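Local coordinates for protein aldolase (Klebsiella pneumoniae, PDB 6VOQ) that is an aldolase-like protein of the class II aldolase/adducin family that binds a zinc ion and assembles from four copies of the chain, at residues V93-L106 with T174-F188. Numbering follows the deposited sequence.
Sequences VHLHSHYLTALSCL and TNNTEELEETARLIF. With ZN (zinc ion), chain B.
Glu-181 reaches from helix 170-190 to the start of helix 98-104 and takes hold of its first turn. With CG anti to the backbone N (chi1 168°) and a bend at chi2, the chain folds across the gap. CB lies beside Leu-100 CD1 and Ser-97 OG, CG passes Ser-97, CD comes against Ser-97 CB and OG, and the carboxylate faces the amides of Tyr-99 and Leu-100. Glu-181 OE2 accepts from Tyr-99 N at 2.9 Å through its syn lone pair, in a nearly straight bond of 162°. Glu-181 OE1 takes two donors from opposite faces of the carboxylate plane: Leu-100 N at 2.9 Å, and Ser-97 OG at 2.7 Å, well above the plane. Glutamate suits the place because its two oxygens satisfy adjacent amides at a helix N-terminus, whose dipole probably favours the negative charge; Ser-97, just before the helix, gives its hydroxyl to the carboxylate rather than capping the helix.

Around this buried carboxylate the two helices pack through rings and aliphatic carbons. Tyr-99 sits as a knob among Glu-181, Ala-184, Arg-185 and Phe-188. Arg-185 CG lies over one face of the Tyr-99 ring, 3.6 Å from the centroid in a CH-pi contact, and His-98 CD2 lies over the other. A water joins Tyr-99 OH to Arg-185 NE. Small Ala-184 lets the helices approach, its CB 3.6 Å from Leu-100 CD2, while Phe-188 CZ lies 3.6 Å from Ala-102 CB. Val-93 CG1 meets Thr-177 OG1 at 3.3 Å; that hydroxyl bonds to Ala-173 O.

The two helix segments' axes approach to 7.7 Å at 61°. Helix 170-190 packs against helix 98-104 and the end of strand 91-94, which pairs with strand 162-167; His-94, ending the strand, and His-96, in the following loop, bind zinc with Glu-75 and His-161.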
loop_
_atom_site.group_PDB
_atom_site.type_symbol
_atom_site.label_atom_id
_atom_site.label_comp_id
_atom_site.label_asym_id
_atom_site.label_seq_id
_atom_site.Cartn_x
_atom_site.Cartn_y
_atom_site.Cartn_z
ATOM N N VAL A 93 -11.157 2.867 -19.036
ATOM C CA VAL A 93 -10.046 2.430 -18.208
ATOM C C VAL A 93 -10.228 0.940 -17.987
ATOM O O VAL A 93 -11.271 0.499 -17.493
ATOM C CB VAL A 93 -10.001 3.197 -16.878
ATOM C CG1 VAL A 93 -9.116 2.479 -15.847
ATOM C CG2 VAL A 93 -9.509 4.605 -17.119
ATOM N N HIS A 94 -9.245 0.157 -18.401
ATOM C CA HIS A 94 -9.234 -1.267 -18.119
ATOM C C HIS A 94 -8.027 -1.578 -17.253
ATOM O O HIS A 94 -6.892 -1.268 -17.626
ATOM C CB HIS A 94 -9.193 -2.099 -19.390
ATOM C CG HIS A 94 -8.949 -3.549 -19.123
ATOM N ND1 HIS A 94 -9.773 -4.301 -18.311
ATOM C CD2 HIS A 94 -7.959 -4.378 -19.527
ATOM C CE1 HIS A 94 -9.312 -5.537 -18.246
ATOM N NE2 HIS A 94 -8.211 -5.610 -18.974
ATOM N N LEU A 95 -8.273 -2.181 -16.100
ATOM C CA LEU A 95 -7.218 -2.546 -15.172
ATOM C C LEU A 95 -7.472 -3.950 -14.658
ATOM O O LEU A 95 -8.587 -4.466 -14.734
ATOM C CB LEU A 95 -7.154 -1.589 -13.979
ATOM C CG LEU A 95 -6.837 -0.136 -14.248
ATOM C CD1 LEU A 95 -7.127 0.614 -12.979
ATOM C CD2 LEU A 95 -5.384 0.009 -14.656
ATOM N N HIS A 96 -6.420 -4.568 -14.136
ATOM C CA HIS A 96 -6.575 -5.750 -13.298
ATOM C C HIS A 96 -6.456 -5.369 -11.835
ATOM O O HIS A 96 -5.711 -6.005 -11.081
ATOM C CB HIS A 96 -5.554 -6.821 -13.670
ATOM C CG HIS A 96 -5.592 -7.215 -15.112
ATOM N ND1 HIS A 96 -4.721 -8.137 -15.653
ATOM C CD2 HIS A 96 -6.391 -6.813 -16.127
ATOM C CE1 HIS A 96 -4.976 -8.279 -16.940
ATOM N NE2 HIS A 96 -5.984 -7.486 -17.253
ATOM N N SER A 97 -7.153 -4.305 -11.424
ATOM C CA SER A 97 -7.013 -3.820 -10.057
ATOM C C SER A 97 -7.464 -4.908 -9.089
ATOM O O SER A 97 -8.374 -5.691 -9.386
ATOM C CB SER A 97 -7.794 -2.512 -9.855
ATOM O OG SER A 97 -9.181 -2.637 -10.155
ATOM N N HIS A 98 -6.791 -4.979 -7.940
ATOM C CA HIS A 98 -6.733 -6.229 -7.192
ATOM C C HIS A 98 -8.121 -6.702 -6.763
ATOM O O HIS A 98 -8.523 -7.839 -7.044
ATOM C CB HIS A 98 -5.825 -6.085 -5.976
ATOM C CG HIS A 98 -5.785 -7.322 -5.144
ATOM N ND1 HIS A 98 -5.096 -8.454 -5.530
ATOM C CD2 HIS A 98 -6.434 -7.646 -3.999
ATOM C CE1 HIS A 98 -5.278 -9.402 -4.629
ATOM N NE2 HIS A 98 -6.089 -8.940 -3.692
ATOM N N TYR A 99 -8.869 -5.843 -6.075
ATOM C CA TYR A 99 -10.123 -6.287 -5.485
ATOM C C TYR A 99 -11.229 -6.436 -6.520
ATOM O O TYR A 99 -12.076 -7.323 -6.378
ATOM C CB TYR A 99 -10.516 -5.342 -4.343
ATOM C CG TYR A 99 -9.496 -5.430 -3.226
ATOM C CD1 TYR A 99 -9.515 -6.487 -2.327
ATOM C CD2 TYR A 99 -8.468 -4.500 -3.117
ATOM C CE1 TYR A 99 -8.554 -6.592 -1.327
ATOM C CE2 TYR A 99 -7.517 -4.593 -2.120
ATOM C CZ TYR A 99 -7.565 -5.645 -1.237
ATOM O OH TYR A 99 -6.618 -5.746 -0.247
ATOM N N LEU A 100 -11.231 -5.622 -7.578
ATOM C CA LEU A 100 -12.205 -5.854 -8.638
ATOM C C LEU A 100 -11.892 -7.136 -9.393
ATOM O O LEU A 100 -12.817 -7.854 -9.791
ATOM C CB LEU A 100 -12.259 -4.658 -9.586
ATOM C CG LEU A 100 -13.131 -3.486 -9.120
ATOM C CD1 LEU A 100 -12.852 -2.240 -9.957
ATOM C CD2 LEU A 100 -14.621 -3.842 -9.156
ATOM N N THR A 101 -10.602 -7.448 -9.583
ATOM C CA THR A 101 -10.223 -8.724 -10.180
ATOM C C THR A 101 -10.595 -9.884 -9.264
ATOM O O THR A 101 -11.075 -10.925 -9.733
ATOM C CB THR A 101 -8.717 -8.754 -10.470
ATOM O OG1 THR A 101 -8.373 -7.732 -11.412
ATOM C CG2 THR A 101 -8.287 -10.119 -11.021
ATOM N N ALA A 102 -10.344 -9.732 -7.959
ATOM C CA ALA A 102 -10.740 -10.752 -6.994
ATOM C C ALA A 102 -12.231 -11.016 -7.080
ATOM O O ALA A 102 -12.666 -12.162 -7.241
ATOM C CB ALA A 102 -10.364 -10.321 -5.580
ATOM N N LEU A 103 -13.029 -9.952 -6.987
ATOM C CA LEU A 103 -14.468 -10.079 -7.160
ATOM C C LEU A 103 -14.817 -10.803 -8.452
ATOM O O LEU A 103 -15.805 -11.549 -8.496
ATOM C CB LEU A 103 -15.106 -8.695 -7.131
ATOM C CG LEU A 103 -16.625 -8.628 -7.180
ATOM C CD1 LEU A 103 -17.221 -9.170 -5.899
ATOM C CD2 LEU A 103 -17.032 -7.205 -7.380
ATOM N N SER A 104 -14.014 -10.618 -9.503
ATOM C CA SER A 104 -14.332 -11.217 -10.797
ATOM C C SER A 104 -14.068 -12.714 -10.831
ATOM O O SER A 104 -14.565 -13.388 -11.737
ATOM C CB SER A 104 -13.529 -10.534 -11.915
ATOM O OG SER A 104 -12.318 -11.231 -12.175
ATOM N N CYS A 105 -13.303 -13.246 -9.876
ATOM C CA CYS A 105 -13.015 -14.674 -9.799
ATOM C C CYS A 105 -13.961 -15.434 -8.884
ATOM O O CYS A 105 -13.783 -16.642 -8.706
ATOM C CB CYS A 105 -11.569 -14.911 -9.336
ATOM S SG CYS A 105 -10.326 -14.031 -10.289
ATOM N N LEU A 106 -14.954 -14.773 -8.306
ATOM C CA LEU A 106 -15.846 -15.435 -7.371
ATOM C C LEU A 106 -16.943 -16.199 -8.108
ATOM O O LEU A 106 -17.342 -15.858 -9.225
ATOM C CB LEU A 106 -16.470 -14.420 -6.410
ATOM C CG LEU A 106 -15.517 -13.925 -5.315
ATOM C CD1 LEU A 106 -16.212 -13.021 -4.293
ATOM C CD2 LEU A 106 -14.865 -15.102 -4.639
ATOM N N THR A 174 -11.250 7.260 -14.813
ATOM C CA THR A 174 -10.304 6.857 -13.780
ATOM C C THR A 174 -10.908 7.015 -12.390
ATOM O O THR A 174 -10.721 6.155 -11.522
ATOM C CB THR A 174 -9.031 7.677 -13.900
ATOM O OG1 THR A 174 -8.522 7.546 -15.232
ATOM C CG2 THR A 174 -8.007 7.195 -12.906
ATOM N N ASN A 175 -11.634 8.110 -12.161
ATOM C CA ASN A 175 -12.310 8.297 -10.883
ATOM C C ASN A 175 -13.386 7.239 -10.672
ATOM O O ASN A 175 -13.521 6.699 -9.569
ATOM C CB ASN A 175 -12.917 9.701 -10.801
ATOM C CG ASN A 175 -11.866 10.796 -10.694
ATOM O OD1 ASN A 175 -10.687 10.529 -10.450
ATOM N ND2 ASN A 175 -12.295 12.044 -10.876
ATOM N N ASN A 176 -14.158 6.925 -11.717
ATOM C CA ASN A 176 -15.113 5.820 -11.625
ATOM C C ASN A 176 -14.421 4.509 -11.287
ATOM O O ASN A 176 -14.913 3.737 -10.461
ATOM C CB ASN A 176 -15.876 5.665 -12.935
ATOM C CG ASN A 176 -16.756 6.840 -13.221
ATOM O OD1 ASN A 176 -17.065 7.627 -12.329
ATOM N ND2 ASN A 176 -17.180 6.967 -14.469
ATOM N N THR A 177 -13.288 4.236 -11.941
ATOM C CA THR A 177 -12.546 3.015 -11.668
ATOM C C THR A 177 -12.048 2.989 -10.236
ATOM O O THR A 177 -12.134 1.957 -9.559
ATOM C CB THR A 177 -11.363 2.880 -12.632
ATOM O OG1 THR A 177 -11.840 2.943 -13.977
ATOM C CG2 THR A 177 -10.662 1.559 -12.417
ATOM N N GLU A 178 -11.511 4.113 -9.760
ATOM C CA GLU A 178 -11.006 4.150 -8.397
ATOM C C GLU A 178 -12.138 3.980 -7.399
ATOM O O GLU A 178 -11.968 3.311 -6.377
ATOM C CB GLU A 178 -10.250 5.448 -8.149
ATOM C CG GLU A 178 -8.891 5.460 -8.781
ATOM C CD GLU A 178 -8.299 6.836 -8.828
ATOM O OE1 GLU A 178 -9.010 7.765 -9.239
ATOM O OE2 GLU A 178 -7.126 6.991 -8.452
ATOM N N GLU A 179 -13.298 4.574 -7.681
ATOM C CA GLU A 179 -14.451 4.381 -6.813
ATOM C C GLU A 179 -14.901 2.924 -6.816
ATOM O O GLU A 179 -15.208 2.361 -5.760
ATOM C CB GLU A 179 -15.586 5.307 -7.241
ATOM C CG GLU A 179 -16.747 5.347 -6.265
ATOM C CD GLU A 179 -16.352 5.932 -4.920
ATOM O OE1 GLU A 179 -15.620 6.949 -4.902
ATOM O OE2 GLU A 179 -16.762 5.364 -3.881
ATOM N N LEU A 180 -14.922 2.290 -7.990
ATOM C CA LEU A 180 -15.314 0.888 -8.064
ATOM C C LEU A 180 -14.333 0.004 -7.312
ATOM O O LEU A 180 -14.742 -0.893 -6.567
ATOM C CB LEU A 180 -15.403 0.444 -9.518
ATOM C CG LEU A 180 -16.728 0.674 -10.203
ATOM C CD1 LEU A 180 -16.515 0.525 -11.701
ATOM C CD2 LEU A 180 -17.771 -0.306 -9.662
ATOM N N GLU A 181 -13.030 0.227 -7.515
ATOM C CA GLU A 181 -12.036 -0.615 -6.861
ATOM C C GLU A 181 -12.126 -0.479 -5.350
ATOM O O GLU A 181 -12.071 -1.477 -4.623
ATOM C CB GLU A 181 -10.640 -0.257 -7.368
ATOM C CG GLU A 181 -9.499 -0.862 -6.566
ATOM C CD GLU A 181 -9.343 -2.372 -6.746
ATOM O OE1 GLU A 181 -10.008 -2.978 -7.617
ATOM O OE2 GLU A 181 -8.531 -2.956 -6.007
ATOM N N GLU A 182 -12.305 0.751 -4.869
ATOM C CA GLU A 182 -12.482 0.998 -3.445
ATOM C C GLU A 182 -13.721 0.292 -2.906
ATOM O O GLU A 182 -13.717 -0.215 -1.780
ATOM C CB GLU A 182 -12.567 2.502 -3.207
ATOM C CG GLU A 182 -12.814 2.887 -1.788
ATOM C CD GLU A 182 -11.677 2.484 -0.875
ATOM O OE1 GLU A 182 -11.947 2.288 0.325
ATOM O OE2 GLU A 182 -10.526 2.358 -1.356
ATOM N N THR A 183 -14.790 0.245 -3.697
ATOM C CA THR A 183 -15.990 -0.461 -3.267
ATOM C C THR A 183 -15.771 -1.971 -3.254
ATOM O O THR A 183 -16.189 -2.656 -2.315
ATOM C CB THR A 183 -17.169 -0.080 -4.161
ATOM O OG1 THR A 183 -17.490 1.299 -3.943
ATOM C CG2 THR A 183 -18.388 -0.922 -3.823
ATOM N N ALA A 184 -15.104 -2.507 -4.276
ATOM C CA ALA A 184 -14.744 -3.917 -4.263
ATOM C C ALA A 184 -13.833 -4.232 -3.087
ATOM O O ALA A 184 -14.007 -5.247 -2.409
ATOM C CB ALA A 184 -14.075 -4.299 -5.585
ATOM N N ARG A 185 -12.879 -3.349 -2.806
ATOM C CA ARG A 185 -11.999 -3.565 -1.669
ATOM C C ARG A 185 -12.789 -3.595 -0.362
ATOM O O ARG A 185 -12.493 -4.389 0.540
ATOM C CB ARG A 185 -10.925 -2.476 -1.649
ATOM C CG ARG A 185 -9.892 -2.659 -0.552
ATOM C CD ARG A 185 -8.961 -1.488 -0.503
ATOM N NE ARG A 185 -7.982 -1.611 0.561
ATOM C CZ ARG A 185 -7.312 -0.576 1.055
ATOM N NH1 ARG A 185 -7.532 0.636 0.577
ATOM N NH2 ARG A 185 -6.431 -0.750 2.026
ATOM N N LEU A 186 -13.804 -2.742 -0.247
ATOM C CA LEU A 186 -14.609 -2.731 0.963
ATOM C C LEU A 186 -15.336 -4.049 1.151
ATOM O O LEU A 186 -15.501 -4.504 2.288
ATOM C CB LEU A 186 -15.607 -1.582 0.917
ATOM C CG LEU A 186 -14.992 -0.230 1.217
ATOM C CD1 LEU A 186 -15.919 0.866 0.727
ATOM C CD2 LEU A 186 -14.745 -0.131 2.706
ATOM N N ILE A 187 -15.774 -4.672 0.054
ATOM C CA ILE A 187 -16.413 -5.979 0.145
ATOM C C ILE A 187 -15.494 -6.960 0.864
ATOM O O ILE A 187 -15.880 -7.591 1.852
ATOM C CB ILE A 187 -16.807 -6.475 -1.258
ATOM C CG1 ILE A 187 -17.929 -5.606 -1.820
ATOM C CG2 ILE A 187 -17.258 -7.928 -1.220
ATOM C CD1 ILE A 187 -18.266 -5.876 -3.266
ATOM N N PHE A 188 -14.242 -7.061 0.417
ATOM C CA PHE A 188 -13.348 -8.039 1.026
ATOM C C PHE A 188 -12.919 -7.624 2.417
ATOM O O PHE A 188 -12.691 -8.485 3.270
ATOM C CB PHE A 188 -12.148 -8.283 0.123
ATOM C CG PHE A 188 -12.501 -9.070 -1.094
ATOM C CD1 PHE A 188 -12.560 -10.452 -1.041
ATOM C CD2 PHE A 188 -12.841 -8.426 -2.274
ATOM C CE1 PHE A 188 -12.909 -11.181 -2.162
ATOM C CE2 PHE A 188 -13.184 -9.139 -3.388
ATOM C CZ PHE A 188 -13.217 -10.526 -3.339
HETATM ZN ZN ZN B . -6.958 -7.373 -19.186
HETATM O O HOH W 1 -7.195 -4.267 1.995
#